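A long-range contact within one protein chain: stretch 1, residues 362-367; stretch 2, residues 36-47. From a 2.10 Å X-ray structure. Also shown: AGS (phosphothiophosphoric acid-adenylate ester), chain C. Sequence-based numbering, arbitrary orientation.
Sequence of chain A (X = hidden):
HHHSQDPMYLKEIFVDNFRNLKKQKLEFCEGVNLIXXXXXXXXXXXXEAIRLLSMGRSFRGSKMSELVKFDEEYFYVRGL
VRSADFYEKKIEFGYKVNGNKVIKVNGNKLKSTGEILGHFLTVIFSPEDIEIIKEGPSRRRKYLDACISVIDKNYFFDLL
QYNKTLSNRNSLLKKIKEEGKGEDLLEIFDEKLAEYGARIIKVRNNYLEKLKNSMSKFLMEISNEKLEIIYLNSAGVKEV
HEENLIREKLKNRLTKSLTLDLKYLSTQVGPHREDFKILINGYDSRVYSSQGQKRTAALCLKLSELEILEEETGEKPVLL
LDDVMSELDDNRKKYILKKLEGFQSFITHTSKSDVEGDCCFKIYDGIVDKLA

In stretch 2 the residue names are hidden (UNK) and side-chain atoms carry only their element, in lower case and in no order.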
# COMPACT_ATOMS: atom_id res chain seq x y z
N LYS A 362 7.39 -43.33 16.77
CA LYS A 362 7.69 -42.59 17.99
C LYS A 362 9.11 -42.03 17.95
O LYS A 362 10.07 -42.75 17.66
CB LYS A 362 7.55 -43.47 19.24
CG LYS A 362 7.53 -42.65 20.54
CD LYS A 362 8.35 -43.28 21.65
CE LYS A 362 7.51 -44.20 22.52
NZ LYS A 362 8.39 -45.04 23.40
N ILE A 363 9.23 -40.74 18.24
CA ILE A 363 10.56 -40.18 18.40
C ILE A 363 10.82 -39.72 19.83
O ILE A 363 10.04 -38.95 20.41
CB ILE A 363 10.80 -38.98 17.49
CG1 ILE A 363 10.63 -39.37 16.03
CG2 ILE A 363 12.21 -38.41 17.76
CD1 ILE A 363 10.97 -38.24 15.05
N TYR A 364 11.94 -40.18 20.38
CA TYR A 364 12.44 -39.72 21.66
C TYR A 364 13.96 -39.54 21.54
O TYR A 364 14.64 -40.48 21.13
CB TYR A 364 12.10 -40.71 22.77
CG TYR A 364 12.54 -40.24 24.13
CD1 TYR A 364 13.57 -40.87 24.81
CD2 TYR A 364 11.94 -39.13 24.72
CE1 TYR A 364 13.98 -40.42 26.06
CE2 TYR A 364 12.34 -38.68 25.96
CZ TYR A 364 13.36 -39.33 26.63
OH TYR A 364 13.75 -38.86 27.87
N ASP A 365 14.49 -38.40 21.93
CA ASP A 365 15.92 -38.19 21.91
C ASP A 365 16.54 -38.40 20.52
O ASP A 365 17.60 -38.93 20.39
CB ASP A 365 16.58 -39.07 22.95
CG ASP A 365 17.99 -38.63 23.29
OD1 ASP A 365 18.31 -37.46 23.14
OD2 ASP A 365 18.76 -39.47 23.72
N GLY A 366 15.84 -37.95 19.50
CA GLY A 366 16.31 -38.01 18.14
C GLY A 366 16.34 -39.39 17.57
O GLY A 366 16.89 -39.63 16.56
N ILE A 367 15.72 -40.30 18.26
CA ILE A 367 15.65 -41.66 17.84
C ILE A 367 14.24 -42.01 17.44
O ILE A 367 13.34 -41.84 18.20
CB ILE A 367 16.02 -42.55 18.98
CG1 ILE A 367 17.34 -42.11 19.56
CG2 ILE A 367 16.09 -43.97 18.53
CD1 ILE A 367 17.60 -42.70 20.92
N UNK A 36 5.12 -38.97 16.35
CA UNK A 36 4.72 -38.42 17.64
C UNK A 36 5.80 -38.59 18.71
O UNK A 36 6.67 -39.46 18.62
c UNK A 36 3.96 -42.81 18.62
o UNK A 36 4.13 -44.10 20.63
c UNK A 36 3.61 -40.42 18.78
c UNK A 36 3.42 -39.07 18.13
c UNK A 36 3.61 -40.54 20.17
c UNK A 36 3.78 -41.57 18.02
c UNK A 36 3.96 -42.89 20.01
c UNK A 36 3.79 -41.76 20.78
N UNK A 37 5.73 -37.76 19.73
CA UNK A 37 6.69 -37.81 20.82
C UNK A 37 6.55 -36.56 21.65
O UNK A 37 5.88 -35.60 21.24
N UNK A 38 7.16 -36.58 22.83
CA UNK A 38 7.24 -35.40 23.68
C UNK A 38 7.81 -34.22 22.90
O UNK A 38 8.46 -34.40 21.87
c UNK A 38 7.56 -36.49 26.08
c UNK A 38 7.83 -37.99 25.94
c UNK A 38 8.11 -35.66 24.92
c UNK A 38 6.07 -36.21 26.28
N UNK A 39 7.55 -33.02 23.40
CA UNK A 39 8.15 -31.82 22.84
C UNK A 39 9.67 -31.94 22.83
O UNK A 39 10.25 -32.64 23.66
c UNK A 39 6.81 -29.66 22.85
c UNK A 39 7.71 -30.58 23.65
n UNK A 39 7.39 -28.59 22.30
o UNK A 39 5.60 -29.89 22.74
N UNK A 40 10.29 -31.27 21.87
CA UNK A 40 11.75 -31.17 21.78
C UNK A 40 12.48 -32.50 21.57
O UNK A 40 13.64 -32.64 21.95
c UNK A 40 12.31 -30.47 23.04
N UNK A 41 11.82 -33.48 20.94
CA UNK A 41 12.48 -34.78 20.75
C UNK A 41 13.06 -34.99 19.35
O UNK A 41 13.86 -35.91 19.16
o UNK A 41 13.24 -36.45 23.53
c UNK A 41 11.09 -36.02 22.53
c UNK A 41 11.53 -35.94 21.08
c UNK A 41 12.22 -35.75 23.51
n UNK A 41 12.05 -34.72 24.33
N UNK A 42 12.65 -34.16 18.38
CA UNK A 42 13.09 -34.29 17.00
C UNK A 42 12.01 -34.37 15.91
O UNK A 42 12.32 -34.57 14.74
N UNK A 43 10.74 -34.18 16.29
CA UNK A 43 9.63 -34.21 15.34
C UNK A 43 9.79 -33.16 14.25
O UNK A 43 9.66 -33.47 13.07
c UNK A 43 8.29 -33.97 16.06
c UNK A 43 7.89 -35.04 17.04
c UNK A 43 6.82 -33.54 18.76
c UNK A 43 6.59 -34.67 17.77
n UNK A 43 5.69 -33.44 19.72
N UNK A 44 10.03 -31.91 14.63
CA UNK A 44 10.08 -30.87 13.62
C UNK A 44 11.39 -30.94 12.84
O UNK A 44 11.45 -30.58 11.67
c UNK A 44 9.89 -29.48 14.24
o UNK A 44 10.97 -29.20 15.11
N UNK A 45 12.45 -31.39 13.52
CA UNK A 45 13.71 -31.61 12.82
C UNK A 45 13.54 -32.61 11.65
O UNK A 45 14.11 -32.43 10.58
o UNK A 45 14.81 -29.93 14.76
c UNK A 45 14.78 -32.12 13.80
n UNK A 45 15.79 -31.55 15.95
c UNK A 45 15.13 -31.10 14.88
N UNK A 46 12.74 -33.65 11.84
CA UNK A 46 12.58 -34.64 10.78
C UNK A 46 11.79 -34.04 9.61
O UNK A 46 12.14 -34.27 8.43
c UNK A 46 11.47 -36.92 10.25
c UNK A 46 12.66 -37.47 9.46
c UNK A 46 11.90 -35.90 11.31
c UNK A 46 10.71 -38.06 10.92
N UNK A 47 10.74 -33.28 9.91
CA UNK A 47 10.02 -32.56 8.87
C UNK A 47 10.92 -31.56 8.16
O UNK A 47 10.85 -31.41 6.92
c UNK A 47 7.45 -32.52 9.27
c UNK A 47 6.38 -31.90 10.11
c UNK A 47 7.55 -33.99 9.60
c UNK A 47 8.81 -31.83 9.47
PG AGS C . 7.90 -29.61 17.22
S1G AGS C . 6.49 -30.67 16.38
O2G AGS C . 7.48 -29.27 18.69
O3G AGS C . 8.01 -28.28 16.41
PB AGS C . 10.01 -30.99 18.50
O1B AGS C . 10.11 -32.48 18.48
O2B AGS C . 9.24 -30.48 19.73
O3B AGS C . 9.27 -30.40 17.19
PA AGS C . 12.55 -30.33 17.48
O1A AGS C . 12.22 -31.42 16.44
O2A AGS C . 12.61 -28.91 17.02
O3A AGS C . 11.49 -30.41 18.66
O5' AGS C . 13.87 -30.69 18.21
C5' AGS C . 14.83 -29.70 18.42
C4' AGS C . 15.72 -30.26 19.49
O4' AGS C . 17.00 -30.59 18.91
C3' AGS C . 16.00 -29.28 20.63
O3' AGS C . 16.12 -29.98 21.86
C2' AGS C . 17.28 -28.59 20.17
O2' AGS C . 18.08 -28.13 21.26
C1' AGS C . 18.00 -29.71 19.41
N9 AGS C . 18.81 -29.25 18.30
C8 AGS C . 18.53 -28.22 17.43
N7 AGS C . 19.47 -28.01 16.54
C5 AGS C . 20.43 -28.96 16.84
C6 AGS C . 21.68 -29.27 16.26
N6 AGS C . 22.19 -28.62 15.21
N1 AGS C . 22.40 -30.27 16.82
C2 AGS C . 21.90 -30.92 17.87
N3 AGS C . 20.73 -30.72 18.50
C4 AGS C . 20.04 -29.73 17.92
O HOH W 1 9.04 -38.74 23.08

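Position 36 carries one carbon and then a ring of six carbons bearing one oxygen; one face of the ring lies against Lys-362 CG. That is Tyr-36. Lys-362 CG is 3.6 Å from Tyr-36 CZ, in a CH-pi contact. The backbones pair here as parallel strands: Ile-363 N donates to Tyr-36 O at 2.9 Å, nearly straight at 166°.

Position 37 has no side-chain atoms, so it is Gly-37. An ideal CB would fall 2.2 Å from Ile-363 O, a clash. Instead, Gly-37 CA makes a CA-H...O contact with Ile-363 O at 3.6 Å.

Position 38 has four carbons, forked at the second; one branch end lies near the Tyr-364 ring. This is Leu-38. Leu-38 CD2 is 4.4 Å from Tyr-364 CD2. A water links the stretches, accepting from Leu-38 N and donating to Ile-363 O, each at 2.9 Å.

Position 39 has two carbons, the second carrying one oxygen and one nitrogen. Aspartate would carry two oxygens, so this is Asn-39. It does not reach stretch 1.

Position 40 has a single carbon: Ala-40. It too misses stretch 1, but Ala-40 N donates to AGS O2B at 2.5 Å.

Position 41 has three carbons, the third carrying one oxygen and one nitrogen; the oxygen meets Asp-365 N. This is Gln-41. Gln-41 OE1 accepts from Asp-365 N at 2.8 Å. Gln-41 NE2 donates to Asn-39 O at 2.8 Å, so both ends of the amide are used. Gln-41 O accepts from Gly-366 N at 2.9 Å.

Position 42 is bare: Gly-42. A CB would sit tightly, 3.5 Å from Ile-363 CG2, and would jam against the preceding carbonyl. Gly-42 is the N-cap of the helix.

Position 43 has four carbons in a row ending in nitrogen: Lys-43. The chain leads away from stretch 1, and Lys-43 NZ donates to Gly-37 O at 2.6 Å.

Position 44 has one carbon and one oxygen: Ser-44. Position 45 has two carbons, the second with one oxygen and one nitrogen: Asn-45. Neither touches stretch 1; Asn-45 N donates to AGS O1A at 2.9 Å.

Positions 46 and 47 each have four carbons forked at the second. At 46 one branch end meets Ile-363 CD1; 47 stays out of reach. They are Leu-46 and Leu-47. Leu-46 CD2 packs on Ile-363 CD1 at 4.1 Å.

The contact starts as a strand pairing and ends at a turn. Ile-363 is buried against the loop and the helix start. Gln-41 holds the 364-367 turn through its backbone and side chain, while backbone amides of the same loop and helix start bind AGS.

Stretch 2 (36-47) YGLNAQGKSNLL
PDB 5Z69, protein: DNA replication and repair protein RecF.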